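Local coordinates for HTH hxlR-type domain-containing protein (Enterococcus faecalis, PDB 1Z7U) that is of unknown function but probably binds DNA as a dimeric winged helix-turn-helix transcriptional regulator of the HxlR type, at residues M28-L41 with R77-Y90. Numbering follows the deposited sequence. Where two conformers were deposited one is given.
Sequences MDELFQGTKRNGEL and RVEYTLTPEGYALY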
loop_
_atom_site.group_PDB
_atom_site.type_symbol
_atom_site.label_atom_id
_atom_site.label_comp_id
_atom_site.label_asym_id
_atom_site.label_seq_id
_atom_site.Cartn_x
_atom_site.Cartn_y
_atom_site.Cartn_z
HETATM N N MSE A 28 5.286 12.166 7.567
HETATM C CA MSE A 28 3.859 12.104 7.315
HETATM C C MSE A 28 3.041 11.893 8.601
HETATM O O MSE A 28 1.987 12.527 8.770
HETATM C CB MSE A 28 3.564 11.016 6.276
HETATM C CG MSE A 28 2.094 10.724 6.070
HETATM SE SE MSE A 28 1.744 9.570 4.516
HETATM C CE MSE A 28 1.858 10.977 3.084
ATOM N N ASP A 29 3.521 11.007 9.483
ATOM C CA ASP A 29 2.906 10.785 10.800
ATOM C C ASP A 29 2.855 12.082 11.613
ATOM O O ASP A 29 1.837 12.391 12.227
ATOM C CB ASP A 29 3.666 9.725 11.603
ATOM C CG ASP A 29 3.231 8.294 11.284
ATOM O OD1 ASP A 29 2.166 8.083 10.680
ATOM O OD2 ASP A 29 3.975 7.358 11.654
ATOM N N GLU A 30 3.951 12.839 11.596
ATOM C CA GLU A 30 4.024 14.120 12.318
ATOM C C GLU A 30 3.081 15.155 11.736
ATOM O O GLU A 30 2.416 15.865 12.469
ATOM C CB GLU A 30 5.449 14.680 12.325
ATOM C CG GLU A 30 6.428 13.897 13.186
ATOM C CD GLU A 30 5.999 13.822 14.646
ATOM O OE1 GLU A 30 5.461 14.834 15.153
ATOM O OE2 GLU A 30 6.193 12.753 15.278
ATOM N N LEU A 31 3.018 15.228 10.413
ATOM C CA LEU A 31 2.145 16.193 9.750
ATOM C C LEU A 31 0.673 15.829 9.851
ATOM O O LEU A 31 -0.192 16.710 9.872
ATOM C CB LEU A 31 2.563 16.397 8.290
ATOM C CG LEU A 31 3.981 16.937 8.084
ATOM C CD1 LEU A 31 4.287 17.134 6.606
ATOM C CD2 LEU A 31 4.206 18.235 8.850
ATOM N N PHE A 32 0.379 14.533 9.900
ATOM C CA PHE A 32 -1.002 14.101 10.104
ATOM C C PHE A 32 -1.589 14.616 11.431
ATOM O O PHE A 32 -2.765 14.970 11.484
ATOM C CB PHE A 32 -1.153 12.581 10.000
ATOM C CG PHE A 32 -2.569 12.110 10.187
ATOM C CD1 PHE A 32 -3.464 12.148 9.137
ATOM C CD2 PHE A 32 -3.002 11.647 11.422
ATOM C CE1 PHE A 32 -4.778 11.717 9.306
ATOM C CE2 PHE A 32 -4.299 11.221 11.610
ATOM C CZ PHE A 32 -5.198 11.258 10.547
ATOM N N GLN A 33 -0.815 14.649 12.511
ATOM C CA GLN A 33 -1.380 15.177 13.765
ATOM C C GLN A 33 -1.740 16.671 13.686
ATOM O O GLN A 33 -2.574 17.160 14.455
ATOM C CB GLN A 33 -0.515 14.855 14.997
ATOM C CG GLN A 33 0.981 15.095 14.875
ATOM C CD GLN A 33 1.771 14.539 16.062
ATOM O OE1 GLN A 33 1.218 13.868 16.938
ATOM N NE2 GLN A 33 3.073 14.813 16.087
ATOM N N GLY A 34 -1.143 17.373 12.724
ATOM C CA GLY A 34 -1.304 18.824 12.623
ATOM C C GLY A 34 -0.134 19.580 12.013
ATOM O O GLY A 34 0.977 19.048 11.881
ATOM N N THR A 35 -0.396 20.839 11.655
ATOM C CA THR A 35 0.612 21.745 11.102
ATOM C C THR A 35 1.898 21.779 11.939
ATOM O O THR A 35 1.848 21.743 13.167
ATOM C CB THR A 35 0.030 23.161 10.926
ATOM O OG1 THR A 35 0.928 23.944 10.137
ATOM C CG2 THR A 35 -0.235 23.861 12.294
ATOM N N LYS A 36 3.048 21.810 11.275
ATOM C CA LYS A 36 4.324 21.731 11.979
ATOM C C LYS A 36 5.345 22.711 11.428
ATOM O O LYS A 36 5.389 22.967 10.226
ATOM C CB LYS A 36 4.931 20.321 11.898
ATOM C CG LYS A 36 4.196 19.221 12.642
ATOM C CD LYS A 36 4.446 19.257 14.144
ATOM C CE LYS A 36 3.552 18.246 14.870
ATOM N NZ LYS A 36 2.126 18.315 14.433
ATOM N N ARG A 37 6.168 23.250 12.327
ATOM C CA ARG A 37 7.301 24.078 11.946
ATOM C C ARG A 37 8.546 23.201 11.919
ATOM O O ARG A 37 8.578 22.125 12.522
ATOM C CB ARG A 37 7.492 25.271 12.903
ATOM C CG ARG A 37 6.188 25.943 13.370
ATOM C CD ARG A 37 6.315 27.457 13.602
ATOM N NE ARG A 37 7.203 27.820 14.711
ATOM C CZ ARG A 37 8.206 28.699 14.626
ATOM N NH1 ARG A 37 8.956 28.962 15.693
ATOM N NH2 ARG A 37 8.457 29.325 13.480
ATOM N N ASN A 38 9.565 23.675 11.212
ATOM C CA ASN A 38 10.823 22.957 11.061
ATOM C C ASN A 38 11.420 22.461 12.388
ATOM O O ASN A 38 11.791 21.288 12.521
ATOM C CB ASN A 38 11.794 23.858 10.293
ATOM C CG ASN A 38 13.132 23.228 10.086
ATOM O OD1 ASN A 38 14.013 23.305 10.956
ATOM N ND2 ASN A 38 13.312 22.610 8.921
ATOM N N GLY A 39 11.467 23.352 13.376
ATOM C CA GLY A 39 12.018 23.034 14.693
ATOM C C GLY A 39 11.276 21.940 15.431
ATOM O O GLY A 39 11.902 21.095 16.076
ATOM N N GLU A 40 9.945 21.958 15.349
ATOM C CA GLU A 40 9.118 20.869 15.898
ATOM C C GLU A 40 9.476 19.500 15.309
ATOM O O GLU A 40 9.585 18.513 16.040
ATOM C CB GLU A 40 7.633 21.151 15.675
ATOM C CG GLU A 40 7.237 22.581 15.988
ATOM C CD GLU A 40 5.747 22.767 16.056
ATOM O OE1 GLU A 40 5.149 23.239 15.064
ATOM O OE2 GLU A 40 5.175 22.434 17.112
ATOM N N LEU A 41 9.653 19.455 13.988
ATOM C CA LEU A 41 10.057 18.239 13.280
ATOM C C LEU A 41 11.473 17.813 13.646
ATOM O O LEU A 41 11.742 16.620 13.800
ATOM C CB LEU A 41 9.940 18.433 11.770
ATOM C CG LEU A 41 8.556 18.790 11.231
ATOM C CD1 LEU A 41 8.628 19.222 9.776
ATOM C CD2 LEU A 41 7.589 17.619 11.421
ATOM N N ARG A 77 7.316 32.949 9.427
ATOM C CA ARG A 77 7.051 31.658 10.013
ATOM C C ARG A 77 6.598 30.747 8.875
ATOM O O ARG A 77 5.808 31.157 8.025
ATOM C CB ARG A 77 5.993 31.812 11.104
ATOM C CG ARG A 77 5.478 30.523 11.719
ATOM C CD ARG A 77 4.458 30.828 12.807
ATOM N NE ARG A 77 3.341 31.638 12.313
ATOM C CZ ARG A 77 2.135 31.160 12.024
ATOM N NH1 ARG A 77 1.875 29.859 12.163
ATOM N NH2 ARG A 77 1.186 31.980 11.591
ATOM N N VAL A 78 7.151 29.536 8.836
ATOM C CA VAL A 78 6.873 28.584 7.755
ATOM C C VAL A 78 6.176 27.351 8.328
ATOM O O VAL A 78 6.723 26.697 9.218
ATOM C CB VAL A 78 8.176 28.179 6.991
ATOM C CG1 VAL A 78 7.867 27.173 5.869
ATOM C CG2 VAL A 78 8.877 29.417 6.422
ATOM N N GLU A 79 4.970 27.077 7.823
ATOM C CA GLU A 79 4.140 25.934 8.229
ATOM C C GLU A 79 4.182 24.802 7.197
ATOM O O GLU A 79 4.036 25.040 5.989
ATOM C CB GLU A 79 2.668 26.357 8.401
ATOM C CG GLU A 79 2.250 26.871 9.795
ATOM C CD GLU A 79 0.715 27.007 9.957
ATOM O OE1 GLU A 79 -0.051 26.367 9.186
ATOM O OE2 GLU A 79 0.271 27.749 10.871
ATOM N N TYR A 80 4.358 23.573 7.680
ATOM C CA TYR A 80 4.191 22.380 6.839
ATOM C C TYR A 80 2.919 21.602 7.201
ATOM O O TYR A 80 2.616 21.383 8.369
ATOM C CB TYR A 80 5.405 21.480 6.950
ATOM C CG TYR A 80 6.693 22.131 6.490
ATOM C CD1 TYR A 80 7.047 22.119 5.150
ATOM C CD2 TYR A 80 7.559 22.753 7.396
ATOM C CE1 TYR A 80 8.219 22.695 4.715
ATOM C CE2 TYR A 80 8.741 23.349 6.965
ATOM C CZ TYR A 80 9.060 23.315 5.615
ATOM O OH TYR A 80 10.231 23.874 5.138
ATOM N N THR A 81 2.172 21.204 6.181
ATOM C CA THR A 81 0.975 20.386 6.345
ATOM C C THR A 81 0.930 19.304 5.257
ATOM O O THR A 81 1.708 19.359 4.291
ATOM C CB THR A 81 -0.306 21.236 6.223
ATOM O OG1 THR A 81 -0.146 22.169 5.157
ATOM C CG2 THR A 81 -0.595 21.997 7.514
ATOM N N LEU A 82 0.031 18.326 5.420
ATOM C CA LEU A 82 -0.270 17.381 4.348
ATOM C C LEU A 82 -1.260 18.019 3.377
ATOM O O LEU A 82 -2.191 18.705 3.797
ATOM C CB LEU A 82 -0.859 16.069 4.896
ATOM C CG LEU A 82 -0.018 15.104 5.743
ATOM C CD1 LEU A 82 -0.866 13.899 6.192
ATOM C CD2 LEU A 82 1.251 14.619 5.033
ATOM N N THR A 83 -1.068 17.783 2.081
ATOM C CA THR A 83 -2.072 18.152 1.081
ATOM C C THR A 83 -3.280 17.207 1.173
ATOM O O THR A 83 -3.229 16.229 1.924
ATOM C CB THR A 83 -1.494 18.057 -0.335
ATOM O OG1 THR A 83 -1.024 16.727 -0.556
ATOM C CG2 THR A 83 -0.356 19.058 -0.536
ATOM N N PRO A 84 -4.383 17.508 0.451
ATOM C CA PRO A 84 -5.454 16.511 0.299
ATOM C C PRO A 84 -4.972 15.142 -0.198
ATOM O O PRO A 84 -5.377 14.125 0.353
ATOM C CB PRO A 84 -6.395 17.163 -0.717
ATOM C CG PRO A 84 -6.203 18.634 -0.496
ATOM C CD PRO A 84 -4.742 18.796 -0.185
ATOM N N GLU A 85 -4.099 15.110 -1.206
ATOM C CA GLU A 85 -3.486 13.844 -1.641
ATOM C C GLU A 85 -2.569 13.257 -0.572
ATOM O O GLU A 85 -2.435 12.043 -0.475
ATOM C CB GLU A 85 -2.727 14.000 -2.968
ATOM C CG GLU A 85 -3.587 14.362 -4.175
ATOM C CD GLU A 85 -4.687 13.350 -4.488
ATOM O OE1 GLU A 85 -4.575 12.165 -4.111
ATOM O OE2 GLU A 85 -5.685 13.743 -5.143
ATOM N N GLY A 86 -1.952 14.125 0.228
ATOM C CA GLY A 86 -1.146 13.708 1.379
ATOM C C GLY A 86 -1.978 12.931 2.393
ATOM O O GLY A 86 -1.603 11.839 2.818
ATOM N N TYR A 87 -3.112 13.504 2.777
ATOM C CA TYR A 87 -4.090 12.830 3.620
ATOM C C TYR A 87 -4.639 11.536 3.006
ATOM O O TYR A 87 -4.821 10.545 3.710
ATOM C CB TYR A 87 -5.248 13.784 3.963
ATOM C CG TYR A 87 -4.902 14.783 5.043
ATOM C CD1 TYR A 87 -4.725 14.368 6.365
ATOM C CD2 TYR A 87 -4.747 16.127 4.752
ATOM C CE1 TYR A 87 -4.398 15.263 7.364
ATOM C CE2 TYR A 87 -4.426 17.043 5.750
ATOM C CZ TYR A 87 -4.258 16.600 7.054
ATOM O OH TYR A 87 -3.945 17.485 8.055
ATOM N N ALA A 88 -4.915 11.546 1.704
ATOM C CA ALA A 88 -5.403 10.352 1.027
ATOM C C ALA A 88 -4.379 9.210 1.078
ATOM O O ALA A 88 -4.760 8.069 1.308
ATOM C CB ALA A 88 -5.819 10.657 -0.423
ATOM N N LEU A 89 -3.088 9.521 0.887
ATOM C CA LEU A 89 -2.033 8.493 0.944
ATOM C C LEU A 89 -1.829 8.005 2.374
ATOM O O LEU A 89 -1.645 6.807 2.616
ATOM C CB LEU A 89 -0.717 8.997 0.355
ATOM C CG LEU A 89 0.447 7.993 0.192
ATOM C CD1 LEU A 89 0.071 6.722 -0.584
ATOM C CD2 LEU A 89 1.589 8.693 -0.514
ATOM N N TYR A 90 -1.888 8.935 3.325
ATOM C CA TYR A 90 -1.881 8.566 4.729
ATOM C C TYR A 90 -2.930 7.494 5.032
ATOM O O TYR A 90 -2.624 6.514 5.695
ATOM C CB TYR A 90 -2.072 9.786 5.638
ATOM C CG TYR A 90 -2.077 9.402 7.097
ATOM C CD1 TYR A 90 -0.913 9.424 7.843
ATOM C CD2 TYR A 90 -3.251 8.966 7.717
ATOM C CE1 TYR A 90 -0.915 9.040 9.183
ATOM C CE2 TYR A 90 -3.263 8.583 9.035
ATOM C CZ TYR A 90 -2.092 8.634 9.766
ATOM O OH TYR A 90 -2.108 8.262 11.096
HETATM O O HOH W 1 -1.330 18.556 8.002
HETATM O O HOH W 2 -4.111 16.811 10.357
HETATM O O HOH W 3 9.323 26.288 9.925
HETATM O O HOH W 4 12.536 23.246 6.510
#
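F32 and Y90 lie face over face in an offset stack, their planes 4° apart and their centroids 3.8 Å from each other. CG stands anti to the backbone N in both (chi1 -179° for F32), a torsion that swings each ring off its helix to meet the other. F32 CB also sits over the Y90 face as a CH-pi contact, while M28 CG reaches the edge of that ring in its plane. Y87 completes the aromatic cluster rim to rim with F32, the planes turned 64°. L82, at the end of strand 77-82, packs against helix 28-33, its CG 3.8 Å from L31 CB and its CD1 at the edge of the F32 ring.

Farther along, K36 and Y80 form a single antiparallel bridge: K36 N donates to Y80 O (3.0 Å) and Y80 N to K36 O (2.8 Å). This is the winged-helix arrangement, in which the chain entering the helix-turn-helix adds a one-bridge, strand-like segment beside strand 77-82, which pairs on its other side with 66-71.

Around the bridge, in one of two E79 conformers, T35 OG1 donates to E79 OE1 from above the carboxylate plane and R77 NH1 makes a salt bridge to OE2; R77 also pairs with E73. One water joins L31 O, L82 N and Y87 OH. Outermost, K8 of the second subunit forms a salt bridge with D29 and packs on Y90.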